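Local coordinates for protein N-alpha-acetyltransferase 35, NatC auxiliary subunit (PDB 6YGA) that serves as the auxiliary subunit of the yeast NatC N-terminal acetyltransferase, which acetylates the N-terminal methionine of the L-A virus Gag protein, at residues B[103-107]-B[334-338]; B[119-123]-B[135-139]; B[142-147]-B[206-210]; B[215-219]-B[260-266]; B[222-226]-B[253-257]. One frame throughout, in Å; residues are numbered along the deposited sequence.

Contact 1 of 5, residues B[103-107]-B[334-338]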
# COMPACT_ATOMS: atom_id res chain seq x y z
N TRP B 103 -13.21 -5.69 -8.07
CA TRP B 103 -12.18 -6.48 -7.42
C TRP B 103 -10.79 -5.90 -7.68
O TRP B 103 -10.01 -5.67 -6.74
CB TRP B 103 -12.27 -7.93 -7.89
CG TRP B 103 -11.15 -8.82 -7.48
CD1 TRP B 103 -10.45 -8.79 -6.31
CD2 TRP B 103 -10.58 -9.89 -8.25
NE1 TRP B 103 -9.49 -9.77 -6.30
CE2 TRP B 103 -9.55 -10.46 -7.48
CE3 TRP B 103 -10.85 -10.42 -9.52
CZ2 TRP B 103 -8.79 -11.53 -7.93
CZ3 TRP B 103 -10.09 -11.49 -9.96
CH2 TRP B 103 -9.07 -12.03 -9.17
N LEU B 104 -10.45 -5.66 -8.95
CA LEU B 104 -9.10 -5.27 -9.34
C LEU B 104 -8.90 -3.76 -9.35
O LEU B 104 -7.88 -3.27 -8.85
CB LEU B 104 -8.78 -5.85 -10.72
CG LEU B 104 -8.99 -7.36 -10.87
CD1 LEU B 104 -8.82 -7.80 -12.32
CD2 LEU B 104 -8.04 -8.12 -9.97
N ASN B 105 -9.84 -3.01 -9.92
CA ASN B 105 -9.69 -1.56 -10.00
C ASN B 105 -9.97 -0.88 -8.67
O ASN B 105 -9.24 0.03 -8.27
CB ASN B 105 -10.62 -0.99 -11.08
CG ASN B 105 -10.23 -1.43 -12.48
OD1 ASN B 105 -10.28 -2.62 -12.80
ND2 ASN B 105 -9.87 -0.47 -13.33
N ASP B 106 -11.02 -1.31 -7.96
CA ASP B 106 -11.44 -0.65 -6.73
C ASP B 106 -10.98 -1.39 -5.47
O ASP B 106 -11.39 -1.01 -4.37
CB ASP B 106 -12.96 -0.49 -6.72
CG ASP B 106 -13.47 0.32 -7.90
OD1 ASP B 106 -12.67 1.07 -8.50
OD2 ASP B 106 -14.67 0.21 -8.22
N TYR B 107 -10.15 -2.43 -5.62
CA TYR B 107 -9.50 -3.09 -4.49
C TYR B 107 -10.50 -3.74 -3.53
O TYR B 107 -10.31 -3.76 -2.32
CB TYR B 107 -8.60 -2.12 -3.72
CG TYR B 107 -7.61 -1.35 -4.57
CD1 TYR B 107 -6.37 -1.89 -4.89
CD2 TYR B 107 -7.91 -0.08 -5.05
CE1 TYR B 107 -5.46 -1.19 -5.66
CE2 TYR B 107 -7.01 0.63 -5.82
CZ TYR B 107 -5.79 0.07 -6.13
OH TYR B 107 -4.89 0.77 -6.90
N GLN B 334 -0.95 6.16 -10.16
CA GLN B 334 -0.74 4.75 -9.88
C GLN B 334 -1.38 3.88 -10.96
O GLN B 334 -2.58 4.00 -11.23
CB GLN B 334 -1.30 4.39 -8.50
CG GLN B 334 -1.06 2.96 -8.08
CD GLN B 334 -1.34 2.73 -6.60
OE1 GLN B 334 -0.96 3.54 -5.76
NE2 GLN B 334 -2.02 1.63 -6.30
N ARG B 335 -0.58 3.01 -11.57
CA ARG B 335 -1.07 2.15 -12.63
C ARG B 335 -1.93 1.02 -12.07
O ARG B 335 -1.88 0.70 -10.88
CB ARG B 335 0.10 1.55 -13.42
CG ARG B 335 0.89 2.56 -14.24
CD ARG B 335 0.10 3.06 -15.44
NE ARG B 335 0.88 3.96 -16.27
CZ ARG B 335 0.45 4.49 -17.41
NH1 ARG B 335 -0.76 4.21 -17.86
NH2 ARG B 335 1.24 5.31 -18.11
N HIS B 336 -2.72 0.41 -12.95
CA HIS B 336 -3.54 -0.73 -12.58
C HIS B 336 -2.65 -1.84 -12.00
O HIS B 336 -1.51 -2.02 -12.43
CB HIS B 336 -4.31 -1.23 -13.80
CG HIS B 336 -5.43 -2.17 -13.47
ND1 HIS B 336 -5.22 -3.51 -13.21
CD2 HIS B 336 -6.76 -1.98 -13.37
CE1 HIS B 336 -6.38 -4.10 -12.96
NE2 HIS B 336 -7.33 -3.19 -13.06
N VAL B 337 -3.19 -2.57 -11.02
CA VAL B 337 -2.38 -3.54 -10.29
C VAL B 337 -1.91 -4.66 -11.22
O VAL B 337 -0.79 -5.17 -11.09
CB VAL B 337 -3.15 -4.08 -9.07
CG1 VAL B 337 -4.45 -4.76 -9.50
CG2 VAL B 337 -2.28 -5.04 -8.26
N ILE B 338 -2.75 -5.07 -12.18
CA ILE B 338 -2.34 -6.10 -13.13
C ILE B 338 -1.13 -5.63 -13.92
O ILE B 338 -0.15 -6.37 -14.09
CB ILE B 338 -3.51 -6.47 -14.06
CG1 ILE B 338 -4.67 -7.10 -13.27
CG2 ILE B 338 -3.04 -7.42 -15.15
CD1 ILE B 338 -4.33 -8.43 -12.63
O HOH W 1 -5.71 -1.60 -9.59
O HOH W 2 -3.16 -0.19 -8.42

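Contact 2 of 5, residues B[119-123]-B[135-139]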
# COMPACT_ATOMS: atom_id res chain seq x y z
N TYR B 119 -23.00 -18.71 -9.76
CA TYR B 119 -22.57 -19.53 -10.89
C TYR B 119 -21.08 -19.83 -10.82
O TYR B 119 -20.65 -20.95 -11.11
CB TYR B 119 -22.92 -18.83 -12.21
CG TYR B 119 -24.40 -18.73 -12.46
CD1 TYR B 119 -25.10 -19.79 -13.04
CD2 TYR B 119 -25.12 -17.59 -12.13
CE1 TYR B 119 -26.46 -19.71 -13.27
CE2 TYR B 119 -26.48 -17.50 -12.36
CZ TYR B 119 -27.14 -18.56 -12.93
OH TYR B 119 -28.49 -18.49 -13.17
N THR B 120 -20.27 -18.83 -10.44
CA THR B 120 -18.83 -19.07 -10.30
C THR B 120 -18.55 -20.04 -9.16
O THR B 120 -17.64 -20.88 -9.26
CB THR B 120 -18.09 -17.75 -10.07
OG1 THR B 120 -18.49 -17.19 -8.82
CG2 THR B 120 -18.41 -16.76 -11.18
N GLU B 121 -19.32 -19.95 -8.07
CA GLU B 121 -19.20 -20.93 -7.00
C GLU B 121 -19.56 -22.32 -7.49
O GLU B 121 -18.89 -23.30 -7.14
CB GLU B 121 -20.09 -20.52 -5.82
CG GLU B 121 -19.75 -21.17 -4.48
CD GLU B 121 -20.36 -22.54 -4.29
OE1 GLU B 121 -21.20 -22.95 -5.12
OE2 GLU B 121 -20.01 -23.21 -3.30
N SER B 122 -20.60 -22.43 -8.31
CA SER B 122 -21.04 -23.73 -8.80
C SER B 122 -20.00 -24.36 -9.71
O SER B 122 -19.68 -25.55 -9.58
CB SER B 122 -22.39 -23.59 -9.51
OG SER B 122 -22.91 -24.86 -9.88
N LEU B 123 -19.44 -23.57 -10.64
CA LEU B 123 -18.43 -24.10 -11.55
C LEU B 123 -17.16 -24.50 -10.80
O LEU B 123 -16.61 -25.58 -11.04
CB LEU B 123 -18.12 -23.08 -12.64
CG LEU B 123 -16.91 -23.36 -13.54
CD1 LEU B 123 -17.01 -24.73 -14.20
CD2 LEU B 123 -16.76 -22.27 -14.60
N SER B 135 -20.21 -26.51 -18.03
CA SER B 135 -20.98 -25.93 -16.93
C SER B 135 -21.41 -27.00 -15.93
O SER B 135 -21.54 -28.17 -16.27
CB SER B 135 -22.21 -25.20 -17.48
OG SER B 135 -23.12 -26.10 -18.08
N SER B 136 -21.63 -26.58 -14.69
CA SER B 136 -22.00 -27.47 -13.60
C SER B 136 -23.50 -27.50 -13.34
O SER B 136 -23.94 -28.14 -12.38
CB SER B 136 -21.26 -27.07 -12.32
OG SER B 136 -19.91 -26.76 -12.59
N TRP B 137 -24.28 -26.82 -14.18
CA TRP B 137 -25.73 -26.73 -14.01
C TRP B 137 -26.42 -27.00 -15.34
O TRP B 137 -25.92 -26.61 -16.40
CB TRP B 137 -26.13 -25.35 -13.47
CG TRP B 137 -25.73 -24.21 -14.37
CD1 TRP B 137 -26.44 -23.71 -15.43
CD2 TRP B 137 -24.52 -23.44 -14.30
NE1 TRP B 137 -25.75 -22.68 -16.02
CE2 TRP B 137 -24.57 -22.49 -15.34
CE3 TRP B 137 -23.41 -23.46 -13.45
CZ2 TRP B 137 -23.55 -21.57 -15.56
CZ3 TRP B 137 -22.40 -22.55 -13.67
CH2 TRP B 137 -22.47 -21.62 -14.71
N CYS B 138 -27.57 -27.67 -15.27
CA CYS B 138 -28.38 -28.00 -16.44
C CYS B 138 -29.75 -27.36 -16.27
O CYS B 138 -30.57 -27.84 -15.47
CB CYS B 138 -28.50 -29.51 -16.63
SG CYS B 138 -26.97 -30.36 -17.06
N THR B 139 -30.01 -26.29 -17.02
CA THR B 139 -31.30 -25.62 -17.00
C THR B 139 -32.19 -25.99 -18.17
O THR B 139 -33.40 -25.75 -18.10
CB THR B 139 -31.11 -24.09 -16.99
OG1 THR B 139 -30.88 -23.63 -18.33
CG2 THR B 139 -29.93 -23.71 -16.11

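Contact 3 of 5, residues B[142-147]-B[206-210]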
# COMPACT_ATOMS: atom_id res chain seq x y z
N ILE B 142 -30.51 -22.60 -23.59
CA ILE B 142 -29.20 -22.53 -24.22
C ILE B 142 -28.41 -21.32 -23.72
O ILE B 142 -27.18 -21.32 -23.75
CB ILE B 142 -29.35 -22.52 -25.75
CG1 ILE B 142 -28.07 -23.02 -26.41
CG2 ILE B 142 -29.71 -21.13 -26.27
CD1 ILE B 142 -27.70 -24.43 -26.00
N LEU B 143 -29.11 -20.27 -23.27
CA LEU B 143 -28.42 -19.08 -22.80
C LEU B 143 -27.76 -19.32 -21.45
O LEU B 143 -26.64 -18.85 -21.20
CB LEU B 143 -29.40 -17.91 -22.74
CG LEU B 143 -30.08 -17.58 -24.07
CD1 LEU B 143 -31.17 -16.55 -23.85
CD2 LEU B 143 -29.07 -17.08 -25.09
N TYR B 144 -28.42 -20.08 -20.57
CA TYR B 144 -27.87 -20.36 -19.26
C TYR B 144 -26.79 -21.44 -19.31
O TYR B 144 -25.75 -21.31 -18.66
CB TYR B 144 -28.98 -20.79 -18.29
CG TYR B 144 -29.82 -19.65 -17.77
CD1 TYR B 144 -30.92 -19.19 -18.49
CD2 TYR B 144 -29.53 -19.03 -16.56
CE1 TYR B 144 -31.70 -18.15 -18.03
CE2 TYR B 144 -30.31 -17.99 -16.08
CZ TYR B 144 -31.39 -17.55 -16.82
OH TYR B 144 -32.16 -16.52 -16.35
N ASP B 145 -27.02 -22.50 -20.08
CA ASP B 145 -26.15 -23.67 -20.02
C ASP B 145 -24.89 -23.49 -20.87
O ASP B 145 -23.80 -23.92 -20.46
CB ASP B 145 -26.91 -24.92 -20.46
CG ASP B 145 -28.16 -25.17 -19.64
OD1 ASP B 145 -28.71 -24.19 -19.08
OD2 ASP B 145 -28.61 -26.33 -19.55
N LYS B 146 -25.01 -22.86 -22.03
CA LYS B 146 -23.89 -22.73 -22.96
C LYS B 146 -23.29 -21.33 -22.98
O LYS B 146 -22.07 -21.18 -22.81
CB LYS B 146 -24.34 -23.12 -24.38
CG LYS B 146 -23.43 -24.14 -25.06
CD LYS B 146 -22.01 -23.60 -25.22
CE LYS B 146 -21.01 -24.68 -25.63
NZ LYS B 146 -19.64 -24.12 -25.85
N VAL B 147 -24.10 -20.29 -23.18
CA VAL B 147 -23.57 -18.94 -23.26
C VAL B 147 -23.06 -18.48 -21.89
O VAL B 147 -21.91 -18.04 -21.76
CB VAL B 147 -24.63 -17.97 -23.82
CG1 VAL B 147 -24.09 -16.55 -23.85
CG2 VAL B 147 -25.06 -18.42 -25.20
N ILE B 206 -23.51 -18.98 -31.35
CA ILE B 206 -24.91 -19.17 -30.98
C ILE B 206 -25.64 -17.83 -31.02
O ILE B 206 -26.80 -17.75 -31.46
CB ILE B 206 -25.02 -19.84 -29.60
CG1 ILE B 206 -24.48 -21.27 -29.66
CG2 ILE B 206 -26.47 -19.84 -29.10
CD1 ILE B 206 -24.63 -22.04 -28.36
N LEU B 207 -24.98 -16.76 -30.56
CA LEU B 207 -25.60 -15.44 -30.58
C LEU B 207 -25.74 -14.91 -32.01
O LEU B 207 -26.70 -14.18 -32.30
CB LEU B 207 -24.80 -14.46 -29.73
CG LEU B 207 -24.55 -14.89 -28.28
CD1 LEU B 207 -23.80 -13.80 -27.51
CD2 LEU B 207 -25.86 -15.23 -27.58
N GLU B 208 -24.82 -15.27 -32.90
CA GLU B 208 -24.95 -14.88 -34.30
C GLU B 208 -26.19 -15.51 -34.93
O GLU B 208 -26.84 -14.91 -35.78
CB GLU B 208 -23.70 -15.29 -35.09
CG GLU B 208 -22.38 -14.95 -34.42
CD GLU B 208 -21.89 -13.55 -34.73
OE1 GLU B 208 -22.66 -12.75 -35.30
OE2 GLU B 208 -20.71 -13.25 -34.42
N ALA B 209 -26.53 -16.74 -34.51
CA ALA B 209 -27.64 -17.45 -35.12
C ALA B 209 -28.97 -16.76 -34.87
O ALA B 209 -29.91 -16.92 -35.66
CB ALA B 209 -27.69 -18.89 -34.61
N TYR B 210 -29.07 -16.00 -33.79
CA TYR B 210 -30.32 -15.33 -33.45
C TYR B 210 -30.69 -14.32 -34.53
O TYR B 210 -29.93 -13.39 -34.82
CB TYR B 210 -30.20 -14.64 -32.09
CG TYR B 210 -30.50 -15.55 -30.93
CD1 TYR B 210 -29.79 -16.73 -30.73
CD2 TYR B 210 -31.50 -15.24 -30.01
CE1 TYR B 210 -30.06 -17.57 -29.67
CE2 TYR B 210 -31.78 -16.07 -28.94
CZ TYR B 210 -31.06 -17.23 -28.77
OH TYR B 210 -31.33 -18.06 -27.71

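Contact 4 of 5, residues B[215-219]-B[260-266]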
# COMPACT_ATOMS: atom_id res chain seq x y z
N LEU B 215 -30.98 -4.73 -28.10
CA LEU B 215 -29.88 -4.11 -27.37
C LEU B 215 -29.27 -5.07 -26.35
O LEU B 215 -28.06 -5.06 -26.13
CB LEU B 215 -30.36 -2.83 -26.69
CG LEU B 215 -30.37 -1.55 -27.52
CD1 LEU B 215 -30.74 -0.35 -26.65
CD2 LEU B 215 -29.02 -1.33 -28.19
N HIS B 216 -30.11 -5.91 -25.73
CA HIS B 216 -29.59 -6.91 -24.81
C HIS B 216 -28.69 -7.90 -25.53
O HIS B 216 -27.66 -8.34 -24.98
CB HIS B 216 -30.74 -7.65 -24.11
CG HIS B 216 -31.51 -6.80 -23.14
ND1 HIS B 216 -32.49 -5.91 -23.54
CD2 HIS B 216 -31.44 -6.71 -21.79
CE1 HIS B 216 -32.99 -5.31 -22.48
NE2 HIS B 216 -32.37 -5.77 -21.40
N LEU B 217 -29.04 -8.27 -26.76
CA LEU B 217 -28.21 -9.19 -27.53
C LEU B 217 -26.88 -8.55 -27.89
O LEU B 217 -25.83 -9.20 -27.79
CB LEU B 217 -28.95 -9.65 -28.78
CG LEU B 217 -28.19 -10.66 -29.65
CD1 LEU B 217 -28.09 -12.00 -28.95
CD2 LEU B 217 -28.87 -10.80 -31.00
N THR B 218 -26.90 -7.29 -28.32
CA THR B 218 -25.66 -6.58 -28.60
C THR B 218 -24.78 -6.52 -27.36
O THR B 218 -23.56 -6.71 -27.44
CB THR B 218 -25.96 -5.17 -29.11
OG1 THR B 218 -26.95 -5.23 -30.14
CG2 THR B 218 -24.70 -4.53 -29.68
N MSE B 219 -25.38 -6.25 -26.20
CA MSE B 219 -24.67 -6.25 -24.93
C MSE B 219 -23.94 -7.56 -24.67
O MSE B 219 -22.76 -7.57 -24.30
CB MSE B 219 -25.64 -5.97 -23.78
CG MSE B 219 -25.79 -4.51 -23.42
SE MSE B 219 -24.43 -3.95 -22.15
CE MSE B 219 -25.02 -5.00 -20.61
N ILE B 260 -24.19 1.95 -24.49
CA ILE B 260 -25.40 1.14 -24.41
C ILE B 260 -26.04 1.24 -23.03
O ILE B 260 -27.26 1.17 -22.90
CB ILE B 260 -25.08 -0.32 -24.79
CG1 ILE B 260 -24.67 -0.43 -26.26
CG2 ILE B 260 -26.26 -1.22 -24.54
CD1 ILE B 260 -24.46 -1.86 -26.73
N PHE B 261 -25.22 1.43 -21.99
CA PHE B 261 -25.72 1.48 -20.61
C PHE B 261 -26.90 2.42 -20.40
O PHE B 261 -27.90 1.99 -19.81
CB PHE B 261 -24.58 1.86 -19.66
CG PHE B 261 -23.82 0.68 -19.12
CD1 PHE B 261 -24.47 -0.29 -18.38
CD2 PHE B 261 -22.46 0.56 -19.34
CE1 PHE B 261 -23.78 -1.38 -17.88
CE2 PHE B 261 -21.76 -0.52 -18.83
CZ PHE B 261 -22.42 -1.49 -18.10
N PRO B 262 -26.87 3.69 -20.83
CA PRO B 262 -28.03 4.55 -20.55
C PRO B 262 -29.30 4.10 -21.26
O PRO B 262 -30.40 4.46 -20.81
CB PRO B 262 -27.57 5.93 -21.05
CG PRO B 262 -26.56 5.63 -22.08
CD PRO B 262 -25.82 4.42 -21.56
N GLN B 263 -29.19 3.32 -22.33
CA GLN B 263 -30.36 3.04 -23.17
C GLN B 263 -31.24 1.93 -22.62
O GLN B 263 -32.41 1.85 -23.01
CB GLN B 263 -29.92 2.69 -24.59
CG GLN B 263 -29.09 3.76 -25.28
CD GLN B 263 -29.07 3.61 -26.79
OE1 GLN B 263 -30.02 3.12 -27.39
NE2 GLN B 263 -27.97 4.04 -27.41
N LEU B 264 -30.73 1.08 -21.73
CA LEU B 264 -31.50 -0.05 -21.24
C LEU B 264 -31.27 -0.25 -19.75
O LEU B 264 -30.30 0.23 -19.17
CB LEU B 264 -31.16 -1.33 -22.01
CG LEU B 264 -29.71 -1.82 -22.01
CD1 LEU B 264 -29.52 -2.91 -20.98
CD2 LEU B 264 -29.37 -2.34 -23.38
N GLN B 265 -32.21 -0.98 -19.14
CA GLN B 265 -32.20 -1.26 -17.72
C GLN B 265 -31.97 -2.75 -17.51
O GLN B 265 -32.61 -3.58 -18.17
CB GLN B 265 -33.53 -0.84 -17.08
CG GLN B 265 -33.47 -0.56 -15.59
CD GLN B 265 -32.73 0.72 -15.27
OE1 GLN B 265 -32.48 1.55 -16.15
NE2 GLN B 265 -32.37 0.90 -14.00
N LEU B 266 -31.06 -3.08 -16.60
CA LEU B 266 -30.65 -4.45 -16.34
C LEU B 266 -31.01 -4.85 -14.91
O LEU B 266 -30.72 -4.10 -13.97
CB LEU B 266 -29.15 -4.63 -16.55
CG LEU B 266 -28.64 -4.50 -17.98
CD1 LEU B 266 -27.23 -3.94 -17.96
CD2 LEU B 266 -28.68 -5.84 -18.67

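Contact 5 of 5, residues B[222-226]-B[253-257]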
# COMPACT_ATOMS: atom_id res chain seq x y z
N HIS B 222 -20.90 -8.08 -26.90
CA HIS B 222 -19.73 -7.31 -26.47
C HIS B 222 -19.14 -7.88 -25.18
O HIS B 222 -17.92 -7.91 -25.02
CB HIS B 222 -20.10 -5.84 -26.28
CG HIS B 222 -20.18 -5.07 -27.56
ND1 HIS B 222 -21.36 -4.55 -28.04
CD2 HIS B 222 -19.23 -4.73 -28.46
CE1 HIS B 222 -21.13 -3.92 -29.18
NE2 HIS B 222 -19.85 -4.01 -29.46
N ILE B 223 -20.00 -8.31 -24.25
CA ILE B 223 -19.51 -8.93 -23.02
C ILE B 223 -18.68 -10.16 -23.33
O ILE B 223 -17.59 -10.36 -22.78
CB ILE B 223 -20.70 -9.27 -22.09
CG1 ILE B 223 -21.27 -8.00 -21.46
CG2 ILE B 223 -20.28 -10.25 -21.02
CD1 ILE B 223 -22.49 -8.25 -20.60
N LEU B 224 -19.17 -11.00 -24.25
CA LEU B 224 -18.45 -12.23 -24.60
C LEU B 224 -17.08 -11.92 -25.18
O LEU B 224 -16.09 -12.58 -24.84
CB LEU B 224 -19.29 -13.05 -25.58
CG LEU B 224 -19.33 -14.56 -25.35
CD1 LEU B 224 -19.91 -14.86 -24.00
CD2 LEU B 224 -20.15 -15.23 -26.41
N LYS B 225 -16.99 -10.92 -26.06
CA LYS B 225 -15.70 -10.58 -26.66
C LYS B 225 -14.77 -9.95 -25.63
O LYS B 225 -13.55 -10.14 -25.70
CB LYS B 225 -15.90 -9.64 -27.84
CG LYS B 225 -16.65 -10.24 -29.02
CD LYS B 225 -16.71 -9.25 -30.17
CE LYS B 225 -17.33 -9.87 -31.41
NZ LYS B 225 -17.37 -8.93 -32.56
N ILE B 226 -15.32 -9.19 -24.68
CA ILE B 226 -14.50 -8.63 -23.61
C ILE B 226 -13.87 -9.74 -22.79
O ILE B 226 -12.67 -9.71 -22.49
CB ILE B 226 -15.35 -7.69 -22.72
CG1 ILE B 226 -15.61 -6.36 -23.41
CG2 ILE B 226 -14.67 -7.45 -21.38
CD1 ILE B 226 -16.41 -5.38 -22.57
N ASN B 253 -14.73 -2.54 -27.34
CA ASN B 253 -15.95 -3.15 -26.82
C ASN B 253 -16.39 -2.50 -25.52
O ASN B 253 -17.59 -2.36 -25.27
CB ASN B 253 -15.73 -4.65 -26.63
CG ASN B 253 -15.62 -5.39 -27.94
OD1 ASN B 253 -14.97 -4.92 -28.88
ND2 ASN B 253 -16.26 -6.55 -28.03
N ALA B 254 -15.44 -2.09 -24.68
CA ALA B 254 -15.80 -1.38 -23.46
C ALA B 254 -16.45 -0.03 -23.78
O ALA B 254 -17.38 0.40 -23.10
CB ALA B 254 -14.58 -1.19 -22.56
N ASN B 255 -15.96 0.64 -24.82
CA ASN B 255 -16.55 1.92 -25.22
C ASN B 255 -17.96 1.73 -25.78
O ASN B 255 -18.85 2.54 -25.51
CB ASN B 255 -15.67 2.62 -26.25
CG ASN B 255 -14.60 3.49 -25.61
OD1 ASN B 255 -14.85 4.15 -24.60
ND2 ASN B 255 -13.41 3.50 -26.20
N SER B 256 -18.18 0.66 -26.55
CA SER B 256 -19.50 0.42 -27.12
C SER B 256 -20.52 0.12 -26.03
O SER B 256 -21.67 0.56 -26.10
CB SER B 256 -19.44 -0.72 -28.14
OG SER B 256 -18.52 -0.43 -29.18
N VAL B 257 -20.11 -0.64 -25.01
CA VAL B 257 -21.02 -0.97 -23.92
C VAL B 257 -21.40 0.28 -23.13
O VAL B 257 -22.55 0.43 -22.70
CB VAL B 257 -20.39 -2.05 -23.01
CG1 VAL B 257 -21.25 -2.30 -21.79
CG2 VAL B 257 -20.22 -3.34 -23.79

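Contact 1 of 5, residues B[103-107]-B[334-338]
A first torsion of -165° carries the His-336 ring away from its own amide nitrogen, and with CG of Asn-105 anti to its carbonyl carbon (chi1 -66°) the two side chains cross at about a right angle. His-336 NE2 donates a weak hydrogen bond to Asn-105 OD1 (3.0 Å, 150° at the hydrogen), while Leu-104 CB lies 3.7 Å from His-336 CE1. The other ring nitrogen serves the backbone: His-336 is the N-cap of helix 337-347, and its ND1 accepts from Ile-338 N at 3.1 Å. One imidazole therefore caps a helix and reaches the chain at Leu-104 and Asn-105, on the helix 85-104 side, joining the Mak10 family region to the TPR-like region. Water adds two bridges. One molecule donates to Leu-104 O and accepts from Val-337 N; the other accepts from Gln-334 NE2, donates to Arg-335 O and lies 2.5 Å from Tyr-107 OH. Phe-142 of the N-alpha-acetyltransferase 30 chain meets the Tyr-107 ring edge-to-face and also packs on Gln-334.

Contact 2 of 5, residues B[119-123]-B[135-139]
Tyr-119 and Trp-137 form a T-shaped (edge-to-face) pair, the tyrosine presenting its edge to the indole. Tyr-119 CD1 comes within 3.5 Å of Trp-137 CZ2, over one face of the indole and offset toward its rim; the ring planes stand 67° apart. Tyr-119 CB follows at 3.8 Å from Trp-137 CH2, so the root of the tyrosine side chain shares in the cover. At the indole's edge, near its plane, Ser-122 OG lies 3.9 Å from Trp-137 CE3, and Leu-123 CB packs more loosely against CZ3 of the same ring.

A second layer fixes this indole. Trp-137 CG sits between its backbone N and carbonyl carbon (chi1 60°), which folds the ring back over its own loop, with Ser-135 CB over the face opposite Tyr-119. The indole NE1 is hydrogen-bonded to Tyr-144 O. Ser-136 turns toward the helix: its OG lies 3.2 Å from Leu-123 CA and has Ser-126 OG as its main polar partner, any bond to Ser-122 O being weak and unsettled.

Farther out, Val-78 touches both aromatic side chains, and Tyr-119 also packs on Ile-92 and Ile-152. The loop before helix 142-167 thus folds back on helix 118-129, with its tryptophan tied to helix 142-167 and the tyrosine reaching helix 85-104 as well.

Contact 3 of 5, residues B[142-147]-B[206-210]
Ile-206 and Ile-142 meet in the aliphatic part of this interface, Ile-206 CD1 lying 4.1 Å from Ile-142 CG1. Ile-206 CD1 is also 4.1 Å from Lys-146 CG, where the lysine stem crosses the isoleucine at about a right angle. Deeper in, Val-147 CG2 approaches Leu-207 CD2 at 4.1 Å. With CG1 of the valine anti to the backbone N (chi1 178°), CG2 is left beside that nitrogen and faces the leucine. Leu-220 packs on both Val-147 and Leu-207.

The aromatic contribution comes from Tyr-210, just past helix 193-209. Its side chain and that of Leu-143 arrive from opposite directions, bringing the phenol oxygen OH of Tyr-210 to 3.6 Å from Leu-143 CD2. On the way Tyr-210 slides past Ile-142, and Ile-142 CG2 is 3.8 Å from Tyr-210 OH.

Polar groups act within helix 142-167 and at its margin. Ile-142 O accepts from the amides of both Lys-146 and Val-147, a mark of the wider pi-type turn at 143-147. Lys-146 bends at chi2 and carries its amine to a salt bridge with Glu-202. The chemistry is thus mainly dispersive, an aliphatic joint between helices 142-167 and 193-209 with one charged pair beside it.

Contact 4 of 5, residues B[215-219]-B[260-266]
Met-219, a selenomethionine in this crystal, and Ile-260 slide past each other in opposite directions, bringing Met-219 CG to 3.5 Å from Ile-260 CG2. The selenomethionine then bends at chi2 and chi3 (-86° and -67°), which turns its methyl toward Leu-266: Met-219 CE and Leu-266 CD1 meet tip to tip at 3.6 Å. Its selenium stands above the face of Phe-261, 5.2 Å from the ring centroid, a distant Met-aromatic contact.

Leu-264 enters between the other side chains. Its CD2 lies 3.5 Å from Leu-215 CB, while its CD1 is over one face of the His-216 imidazole, 4.1 Å from His-216 NE2. Leu-215 in turn crosses Gln-263 at about a right angle, its CD1 being 3.6 Å from Gln-263 OE1. Thr-218 CG2 touches Ile-260 CD1, the threonine hydroxyl being hydrogen-bonded to Ser-214 O.

His-216 and Leu-266 continue onto helix 85-104, touching Ala-87 and Ala-91 respectively. The chain leaving helix 245-260 is thereby laid along the first turn of helix 215-231. Across this junction the grip depends on methyl, methylene and ring contacts, so apolar packing, with no polar bond between the two segments, probably does most of the holding.

Contact 5 of 5, residues B[222-226]-B[253-257]
His-222 meets three residues of the facing helix as it runs outward. Its CB lies 3.5 Å from Val-257 CG2, the two side chains sliding past each other in opposite directions, and CG remains near that same methyl. At the ring, CD2 faces the Asn-253 amide group, which lies at the edge of the imidazole with its plane turned 85° from it. Farther along, CE1 and NE2 come under Ser-256 CB, which is 3.6 Å from His-222 NE2. This methylene stands over the ring face as a CH-pi contact, 3.9 Å from the centroid and 24° off its normal. The remaining ring nitrogen, ND1, makes a weak hydrogen bond with Thr-218 O, one turn back in its own helix.

Helices 215-231 and 245-260 pack here as an antiparallel pair, the short segments running at 153° with their axes 9.6 Å apart at closest. Asn-253 enters between His-222 and Ile-226, with its CB 3.6 Å from Ile-226 CG1. From there Ile-226 CD1 extends past the asparagine to 4.0 Å from Ala-254 N. On the outer side the Lys-225 stem crosses Asn-253 at about a right angle. Tyr-297 packs on both Ile-226 and Val-257, and Ala-254 touches Phe-300 and Ile-301 of helix 298-311.

How the contacts relate
Contact 1 closes a long loop of chain within which the other four are nested: contact 2, then contact 3, then contact 4, which encloses contact 5. Contacts 4 and 5 both use helix 215-231, their centres about 11 Å apart, and touch through Met-219 and Val-257. Contact 3 joins them through Leu-207, which packs on Leu-217 and Leu-224, and meets contact 2 where Tyr-119 packs on Tyr-144. Contacts 2 to 5 thus form a connected series on one side of the chain's centre, building one largely helical part of the auxiliary subunit. Contact 1 stands apart, its centre about 19 Å from that of contact 5; of the five, only it touches the N-alpha-acetyltransferase 30 chain.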